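Long-range contact in protein-arginine-phosphatase (Bacillus subtilis subsp. subtilis, PDB 4KK3), which removes phosphate from phosphoarginine residues of many proteins, counteracting the arginine kinase McsB and so restoring DNA binding by the repressor CtsR: residues A[1-14]-A[73-87]. Numbering follows the deposited sequence.
With PO4 (phosphate ion), chain B.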
HETATM    1  N   MSE A   1     -13.844  -4.583  -4.593  1.00 48.51           N
HETATM    2  CA  MSE A   1     -13.644  -3.160  -4.839  1.00 43.94           C
HETATM    3  C   MSE A   1     -12.226  -2.901  -5.332  1.00 37.07           C
HETATM    4  O   MSE A   1     -11.426  -3.833  -5.472  1.00 32.04           O
HETATM    5  CB  MSE A   1     -13.912  -2.363  -3.566  1.00 47.66           C
HETATM    6  CG  MSE A   1     -12.947  -2.671  -2.441  1.00 48.63           C
HETATM    7 SE   MSE A   1     -13.327  -1.689  -0.810  0.32 61.22          SE
HETATM    8  CE  MSE A   1     -15.007  -2.545  -0.352  1.00 51.42           C
ATOM      9  N   ASP A   2     -11.927  -1.634  -5.603  1.00 29.05           N
ATOM     10  CA  ASP A   2     -10.601  -1.223  -6.057  1.00 31.71           C
ATOM     11  C   ASP A   2      -9.836  -0.538  -4.936  1.00 25.84           C
ATOM     12  O   ASP A   2     -10.249   0.507  -4.442  1.00 27.90           O
ATOM     13  CB  ASP A   2     -10.701  -0.267  -7.248  1.00 38.29           C
ATOM     14  CG  ASP A   2     -10.895  -0.991  -8.564  1.00 51.37           C
ATOM     15  OD1 ASP A   2     -11.445  -2.112  -8.549  1.00 57.44           O
ATOM     16  OD2 ASP A   2     -10.497  -0.439  -9.611  1.00 55.16           O
ATOM     17  N   ILE A   3      -8.709  -1.127  -4.552  1.00 20.78           N
ATOM     18  CA  ILE A   3      -7.912  -0.600  -3.464  1.00 17.41           C
ATOM     19  C   ILE A   3      -6.575  -0.148  -4.018  1.00 19.49           C
ATOM     20  O   ILE A   3      -5.957  -0.859  -4.812  1.00 20.42           O
ATOM     21  CB  ILE A   3      -7.663  -1.666  -2.395  1.00 25.90           C
ATOM     22  CG1 ILE A   3      -8.984  -2.289  -1.948  1.00 35.37           C
ATOM     23  CG2 ILE A   3      -6.925  -1.068  -1.200  1.00 28.08           C
ATOM     24  CD1 ILE A   3      -9.796  -1.395  -1.103  1.00 40.90           C
ATOM     25  N   ILE A   4      -6.137   1.044  -3.628  1.00 14.86           N
ATOM     26  CA  ILE A   4      -4.791   1.487  -3.982  1.00 16.51           C
ATOM     27  C   ILE A   4      -3.948   1.862  -2.753  1.00 16.72           C
ATOM     28  O   ILE A   4      -4.383   2.607  -1.888  1.00 17.34           O
ATOM     29  CB  ILE A   4      -4.798   2.618  -5.040  1.00 21.36           C
ATOM     30  CG1 ILE A   4      -3.372   3.001  -5.438  1.00 22.89           C
ATOM     31  CG2 ILE A   4      -5.524   3.839  -4.539  1.00 27.14           C
ATOM     32  CD1 ILE A   4      -3.300   3.748  -6.745  1.00 28.28           C
ATOM     33  N   PHE A   5      -2.740   1.309  -2.681  1.00 13.77           N
ATOM     34  CA  PHE A   5      -1.788   1.640  -1.620  1.00 14.34           C
ATOM     35  C   PHE A   5      -0.855   2.722  -2.135  1.00 11.75           C
ATOM     36  O   PHE A   5      -0.390   2.641  -3.257  1.00 14.20           O
ATOM     37  CB  PHE A   5      -0.971   0.391  -1.245  1.00 14.17           C
ATOM     38  CG  PHE A   5      -1.796  -0.687  -0.614  1.00 13.69           C
ATOM     39  CD1 PHE A   5      -2.288  -0.529   0.672  1.00 15.69           C
ATOM     40  CD2 PHE A   5      -2.081  -1.856  -1.308  1.00 17.80           C
ATOM     41  CE1 PHE A   5      -3.057  -1.508   1.261  1.00 19.71           C
ATOM     42  CE2 PHE A   5      -2.856  -2.854  -0.732  1.00 16.44           C
ATOM     43  CZ  PHE A   5      -3.334  -2.693   0.558  1.00 17.34           C
ATOM     44  N   VAL A   6      -0.591   3.747  -1.328  1.00 11.12           N
ATOM     45  CA  VAL A   6       0.227   4.871  -1.786  1.00 11.51           C
ATOM     46  C   VAL A   6       1.395   5.162  -0.840  1.00 15.01           C
ATOM     47  O   VAL A   6       1.212   5.222   0.383  1.00 15.52           O
ATOM     48  CB  VAL A   6      -0.630   6.163  -1.893  1.00 13.49           C
ATOM     49  CG1 VAL A   6       0.270   7.351  -2.248  1.00 13.64           C
ATOM     50  CG2 VAL A   6      -1.719   5.998  -2.931  1.00 14.75           C
ATOM     51  N   CYS A   7       2.594   5.341  -1.397  1.00 17.44           N
ATOM     52  CA  CYS A   7       3.739   5.788  -0.600  1.00 15.25           C
ATOM     53  C   CYS A   7       4.450   6.919  -1.334  1.00 17.72           C
ATOM     54  O   CYS A   7       3.838   7.610  -2.141  1.00 17.95           O
ATOM     55  CB  CYS A   7       4.702   4.630  -0.270  1.00 18.98           C
ATOM     56  SG  CYS A   7       5.395   3.761  -1.708  1.00 18.41           S
ATOM     57  N   THR A   8       5.730   7.121  -1.053  1.00 16.95           N
ATOM     58  CA  THR A   8       6.457   8.202  -1.704  1.00 18.97           C
ATOM     59  C   THR A   8       6.998   7.753  -3.075  1.00 18.78           C
ATOM     60  O   THR A   8       6.612   8.275  -4.123  1.00 20.83           O
ATOM     61  CB  THR A   8       7.619   8.688  -0.816  1.00 24.57           C
ATOM     62  OG1 THR A   8       7.111   9.125   0.454  1.00 21.64           O
ATOM     63  CG2 THR A   8       8.371   9.828  -1.489  1.00 23.65           C
ATOM     64  N   GLY A   9       7.891   6.773  -3.071  1.00 19.21           N
ATOM     65  CA  GLY A   9       8.556   6.390  -4.305  1.00 21.85           C
ATOM     66  C   GLY A   9       7.861   5.301  -5.105  1.00 16.60           C
ATOM     67  O   GLY A   9       8.172   5.107  -6.281  1.00 20.87           O
ATOM     68  N   ASN A  10       6.893   4.630  -4.481  1.00 15.86           N
ATOM     69  CA  ASN A  10       6.284   3.427  -5.048  1.00 14.96           C
ATOM     70  C   ASN A  10       7.401   2.443  -5.369  1.00 18.11           C
ATOM     71  O   ASN A  10       7.351   1.740  -6.373  1.00 19.12           O
ATOM     72  CB  ASN A  10       5.438   3.728  -6.300  1.00 17.17           C
ATOM     73  CG  ASN A  10       4.570   2.547  -6.742  1.00 16.27           C
ATOM     74  OD1 ASN A  10       4.453   2.277  -7.937  1.00 18.56           O
ATOM     75  ND2 ASN A  10       3.946   1.849  -5.777  1.00 17.14           N
ATOM     76  N   THR A  11       8.403   2.404  -4.501  1.00 16.61           N
ATOM     77  CA  THR A  11       9.482   1.419  -4.656  1.00 16.19           C
ATOM     78  C   THR A  11       9.598   0.456  -3.479  1.00 18.84           C
ATOM     79  O   THR A  11      10.137  -0.641  -3.631  1.00 19.61           O
ATOM     80  CB  THR A  11      10.854   2.097  -4.882  1.00 22.63           C
ATOM     81  OG1 THR A  11      11.170   2.937  -3.763  1.00 23.95           O
ATOM     82  CG2 THR A  11      10.838   2.939  -6.152  1.00 28.82           C
ATOM     83  N   CYS A  12       9.112   0.852  -2.306  1.00 17.30           N
ATOM     84  CA  CYS A  12       9.253  -0.011  -1.130  1.00 16.72           C
ATOM     85  C   CYS A  12       7.939  -0.395  -0.439  1.00 17.47           C
ATOM     86  O   CYS A  12       7.478  -1.530  -0.541  1.00 16.80           O
ATOM     87  CB  CYS A  12      10.208   0.598  -0.122  1.00 14.96           C
ATOM     88  SG  CYS A  12      11.792   1.154  -0.820  1.00 24.68           S
ATOM     89  N   ARG A  13       7.341   0.553   0.265  1.00 14.50           N
ATOM     90  CA  ARG A  13       6.184   0.261   1.118  1.00 17.60           C
ATOM     91  C   ARG A  13       4.932  -0.133   0.346  1.00 14.57           C
ATOM     92  O   ARG A  13       4.347  -1.188   0.601  1.00 14.69           O
ATOM     93  CB  ARG A  13       5.850   1.470   1.999  1.00 12.72           C
ATOM     94  CG  ARG A  13       6.660   1.569   3.274  1.00 13.21           C
ATOM     95  CD  ARG A  13       6.565   3.003   3.856  1.00 14.43           C
ATOM     96  NE  ARG A  13       6.973   3.995   2.873  1.00 13.22           N
ATOM     97  CZ  ARG A  13       6.958   5.307   3.099  1.00 15.59           C
ATOM     98  NH1 ARG A  13       6.567   5.755   4.280  1.00 16.17           N
ATOM     99  NH2 ARG A  13       7.344   6.151   2.152  1.00 18.33           N
ATOM    100  N   SER A  14       4.489   0.726  -0.570  1.00 15.99           N
ATOM    101  CA  SER A  14       3.269   0.402  -1.298  1.00 14.85           C
ATOM    102  C   SER A  14       3.371  -0.822  -2.227  1.00 14.44           C
ATOM    103  O   SER A  14       2.402  -1.575  -2.300  1.00 15.32           O
ATOM    104  CB  SER A  14       2.567   1.623  -1.943  1.00 18.04           C
ATOM    105  OG  SER A  14       3.287   2.210  -3.009  1.00 18.17           O
ATOM    106  N   LEU A  73      -6.496   7.425 -11.437  1.00 29.32           N
ATOM    107  CA  LEU A  73      -6.417   6.418 -10.379  1.00 31.11           C
ATOM    108  C   LEU A  73      -7.195   6.849  -9.138  1.00 32.18           C
ATOM    109  O   LEU A  73      -7.877   6.037  -8.505  1.00 33.91           O
ATOM    110  CB  LEU A  73      -4.962   6.138 -10.005  1.00 26.42           C
ATOM    111  CG  LEU A  73      -4.067   5.484 -11.058  1.00 31.51           C
ATOM    112  CD1 LEU A  73      -2.629   5.413 -10.552  1.00 28.38           C
ATOM    113  CD2 LEU A  73      -4.581   4.101 -11.418  1.00 37.15           C
HETATM  114  N   MSE A  74      -7.081   8.128  -8.789  1.00 35.31           N
HETATM  115  CA  MSE A  74      -7.760   8.667  -7.617  1.00 33.51           C
HETATM  116  C   MSE A  74      -9.277   8.636  -7.779  1.00 34.81           C
HETATM  117  O   MSE A  74     -10.003   8.359  -6.827  1.00 39.94           O
HETATM  118  CB  MSE A  74      -7.278  10.092  -7.309  1.00 33.59           C
HETATM  119  CG  MSE A  74      -5.878  10.166  -6.703  1.00 30.46           C
HETATM  120 SE   MSE A  74      -5.785   9.296  -4.955  0.71 28.56          SE
HETATM  121  CE  MSE A  74      -7.250  10.265  -4.110  1.00 20.33           C
ATOM    122  N   GLU A  75      -9.752   8.915  -8.988  1.00 34.36           N
ATOM    123  CA  GLU A  75     -11.188   8.903  -9.254  1.00 37.40           C
ATOM    124  C   GLU A  75     -11.750   7.484  -9.177  1.00 36.88           C
ATOM    125  O   GLU A  75     -12.816   7.263  -8.603  1.00 35.81           O
ATOM    126  CB  GLU A  75     -11.490   9.523 -10.626  1.00 44.21           C
ATOM    127  CG  GLU A  75     -12.980   9.630 -10.976  1.00 51.73           C
ATOM    128  CD  GLU A  75     -13.583   8.318 -11.473  1.00 59.11           C
ATOM    129  OE1 GLU A  75     -12.872   7.545 -12.152  1.00 58.19           O
ATOM    130  OE2 GLU A  75     -14.769   8.058 -11.173  1.00 64.22           O
ATOM    131  N   SER A  76     -11.031   6.529  -9.763  1.00 35.68           N
ATOM    132  CA  SER A  76     -11.536   5.161  -9.900  1.00 39.05           C
ATOM    133  C   SER A  76     -11.425   4.305  -8.641  1.00 35.57           C
ATOM    134  O   SER A  76     -12.142   3.314  -8.499  1.00 37.53           O
ATOM    135  CB  SER A  76     -10.834   4.445 -11.055  1.00 48.44           C
ATOM    136  OG  SER A  76     -11.175   3.070 -11.070  1.00 54.22           O
ATOM    137  N   ALA A  77     -10.520   4.673  -7.740  1.00 30.69           N
ATOM    138  CA  ALA A  77     -10.331   3.910  -6.508  1.00 27.98           C
ATOM    139  C   ALA A  77     -11.548   3.987  -5.597  1.00 26.77           C
ATOM    140  O   ALA A  77     -12.186   5.035  -5.485  1.00 28.42           O
ATOM    141  CB  ALA A  77      -9.083   4.397  -5.763  1.00 27.70           C
ATOM    142  N   ASP A  78     -11.856   2.879  -4.933  1.00 26.23           N
ATOM    143  CA  ASP A  78     -12.886   2.878  -3.900  1.00 30.94           C
ATOM    144  C   ASP A  78     -12.267   3.242  -2.551  1.00 27.86           C
ATOM    145  O   ASP A  78     -12.910   3.856  -1.699  1.00 28.48           O
ATOM    146  CB  ASP A  78     -13.571   1.511  -3.830  1.00 32.18           C
ATOM    147  CG  ASP A  78     -14.316   1.174  -5.105  1.00 38.10           C
ATOM    148  OD1 ASP A  78     -15.182   1.977  -5.507  1.00 36.04           O
ATOM    149  OD2 ASP A  78     -14.027   0.121  -5.719  1.00 34.81           O
ATOM    150  N   LEU A  79     -10.999   2.886  -2.383  1.00 20.22           N
ATOM    151  CA  LEU A  79     -10.283   3.127  -1.139  1.00 18.07           C
ATOM    152  C   LEU A  79      -8.812   3.369  -1.428  1.00 21.58           C
ATOM    153  O   LEU A  79      -8.188   2.602  -2.151  1.00 20.20           O
ATOM    154  CB  LEU A  79     -10.428   1.929  -0.198  1.00 21.23           C
ATOM    155  CG  LEU A  79      -9.838   2.007   1.215  1.00 19.47           C
ATOM    156  CD1 LEU A  79     -10.454   3.165   2.008  1.00 23.07           C
ATOM    157  CD2 LEU A  79     -10.056   0.670   1.931  1.00 23.86           C
ATOM    158  N   VAL A  80      -8.278   4.448  -0.870  1.00 16.48           N
ATOM    159  CA  VAL A  80      -6.872   4.796  -1.040  1.00 17.06           C
ATOM    160  C   VAL A  80      -6.206   4.740   0.325  1.00 16.51           C
ATOM    161  O   VAL A  80      -6.577   5.475   1.227  1.00 17.22           O
ATOM    162  CB  VAL A  80      -6.732   6.206  -1.629  1.00 19.98           C
ATOM    163  CG1 VAL A  80      -5.261   6.560  -1.837  1.00 19.22           C
ATOM    164  CG2 VAL A  80      -7.507   6.313  -2.940  1.00 23.16           C
ATOM    165  N   LEU A  81      -5.227   3.846   0.492  1.00 13.77           N
ATOM    166  CA  LEU A  81      -4.600   3.701   1.796  1.00 13.52           C
ATOM    167  C   LEU A  81      -3.152   4.142   1.733  1.00 13.11           C
ATOM    168  O   LEU A  81      -2.314   3.480   1.121  1.00 13.62           O
ATOM    169  CB  LEU A  81      -4.689   2.250   2.275  1.00 14.02           C
ATOM    170  CG  LEU A  81      -6.134   1.780   2.477  1.00 15.81           C
ATOM    171  CD1 LEU A  81      -6.208   0.282   2.774  1.00 19.51           C
ATOM    172  CD2 LEU A  81      -6.821   2.593   3.583  1.00 22.13           C
ATOM    173  N   ALA A  82      -2.875   5.255   2.388  1.00 15.07           N
ATOM    174  CA  ALA A  82      -1.584   5.906   2.361  1.00 12.32           C
ATOM    175  C   ALA A  82      -0.730   5.390   3.497  1.00 12.95           C
ATOM    176  O   ALA A  82      -1.247   5.000   4.535  1.00 15.59           O
ATOM    177  CB  ALA A  82      -1.793   7.425   2.535  1.00 12.65           C
HETATM  178  N   MSE A  83       0.585   5.427   3.333  1.00 14.63           N
HETATM  179  CA  MSE A  83       1.463   4.961   4.415  1.00 18.03           C
HETATM  180  C   MSE A  83       1.542   5.937   5.587  1.00 18.97           C
HETATM  181  O   MSE A  83       1.578   5.531   6.757  1.00 19.18           O
HETATM  182  CB  MSE A  83       2.872   4.666   3.903  1.00 17.61           C
HETATM  183  CG  MSE A  83       2.943   3.548   2.878  1.00 11.65           C
HETATM  184 SE   MSE A  83       2.165   1.864   3.526  0.92 24.33          SE
HETATM  185  CE  MSE A  83       1.325   1.310   1.865  1.00 34.76           C
ATOM    186  N   THR A  84       1.575   7.231   5.282  1.00 16.74           N
ATOM    187  CA  THR A  84       1.727   8.237   6.331  1.00 17.80           C
ATOM    188  C   THR A  84       0.660   9.335   6.250  1.00 17.57           C
ATOM    189  O   THR A  84       0.018   9.530   5.211  1.00 17.28           O
ATOM    190  CB  THR A  84       3.107   8.929   6.280  1.00 20.95           C
ATOM    191  OG1 THR A  84       3.131   9.858   5.190  1.00 21.79           O
ATOM    192  CG2 THR A  84       4.245   7.903   6.108  1.00 18.06           C
ATOM    193  N   HIS A  85       0.498  10.073   7.342  1.00 19.72           N
ATOM    194  CA  HIS A  85      -0.438  11.186   7.339  1.00 23.44           C
ATOM    195  C   HIS A  85       0.032  12.292   6.384  1.00 21.51           C
ATOM    196  O   HIS A  85      -0.772  12.956   5.745  1.00 20.91           O
ATOM    197  CB  HIS A  85      -0.712  11.693   8.768  1.00 26.44           C
ATOM    198  CG  HIS A  85      -1.752  10.891   9.498  1.00 33.80           C
ATOM    199  ND1 HIS A  85      -1.446   9.766  10.235  1.00 40.18           N
ATOM    200  CD2 HIS A  85      -3.096  11.043   9.589  1.00 33.23           C
ATOM    201  CE1 HIS A  85      -2.554   9.260  10.747  1.00 38.90           C
ATOM    202  NE2 HIS A  85      -3.568  10.022  10.378  1.00 40.80           N
ATOM    203  N   GLN A  86       1.338  12.451   6.246  1.00 22.50           N
ATOM    204  CA  GLN A  86       1.866  13.369   5.250  1.00 23.77           C
ATOM    205  C   GLN A  86       1.498  12.956   3.821  1.00 18.23           C
ATOM    206  O   GLN A  86       1.282  13.803   2.964  1.00 21.07           O
ATOM    207  CB  GLN A  86       3.382  13.480   5.372  1.00 29.36           C
ATOM    208  CG  GLN A  86       3.960  14.510   4.450  1.00 31.92           C
ATOM    209  CD  GLN A  86       3.426  15.902   4.740  1.00 35.22           C
ATOM    210  OE1 GLN A  86       2.604  16.439   3.997  1.00 43.05           O
ATOM    211  NE2 GLN A  86       3.886  16.485   5.830  1.00 32.38           N
ATOM    212  N   HIS A  87       1.443  11.652   3.552  1.00 18.14           N
ATOM    213  CA  HIS A  87       0.986  11.230   2.234  1.00 17.35           C
ATOM    214  C   HIS A  87      -0.448  11.689   1.961  1.00 20.01           C
ATOM    215  O   HIS A  87      -0.739  12.123   0.861  1.00 19.76           O
ATOM    216  CB  HIS A  87       1.084   9.723   2.078  1.00 14.78           C
ATOM    217  CG  HIS A  87       2.488   9.223   1.978  1.00 18.53           C
ATOM    218  ND1 HIS A  87       2.872   7.995   2.476  1.00 19.47           N
ATOM    219  CD2 HIS A  87       3.595   9.769   1.423  1.00 21.32           C
ATOM    220  CE1 HIS A  87       4.159   7.811   2.239  1.00 23.37           C
ATOM    221  NE2 HIS A  87       4.623   8.873   1.602  1.00 20.69           N
TER
HETATM  222  P   PO4 B 201       8.906   4.130  -0.583  1.00 21.57           P
HETATM  223  O1  PO4 B 201       8.256   3.239   0.433  1.00 19.49           O
HETATM  224  O2  PO4 B 201      10.380   4.277  -0.230  1.00 22.18           O
HETATM  225  O3  PO4 B 201       8.278   5.530  -0.468  1.00 19.44           O
HETATM  226  O4  PO4 B 201       8.788   3.666  -2.002  1.00 22.63           O
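H87 meets the opening of the phosphate-binding loop with its imidazole edge and one face at once. T8 OG1 lies at that edge, 2.8 Å from H87 NE2 in a hydrogen bond that either partner could donate, while C7 CA sits over the face in a CH-pi contact, 3.9 Å from the ring centroid. The capping box of T84 and H87 starts helix 85-94, and T84 OG1 rests over the opposite face of the ring. R13 approaches from the other direction, its guanidinium plane turned 61° from the imidazole. With its chain bent at CG-CD (chi3 -55°), R13 brings NE to PO4 O1 at 2.9 Å and NH2 to PO4 O3 at 2.8 Å, both nearly straight, with the phosphorus in the guanidinium plane, at its edge. M83 slides past R13 in the reverse sense, placing CB over one guanidinium face and CE against S14 and F5. An alanine in place of R13 would probably leave these two phosphate oxygens without their side-chain donors and remove the guanidinium that M83 CB lies over.

Behind the site, strands 2-7 and 79-82 run parallel at the centre of the sheet, joined by backbone hydrogen bonds that begin at D2 O, which takes both D78 N and L79 N, and end with M83 N on V6 O. I4 CG2 packs alongside V80 CG2 at 3.6 Å; F5 and L81 lie side by side on the other face, toward helix 124-145. Nucleophile C7 ends its strand where the P-loop begins, and backbone amides of that loop join R13 around the phosphate, an arrangement consistent with stabilising negative charge during phosphoryl transfer.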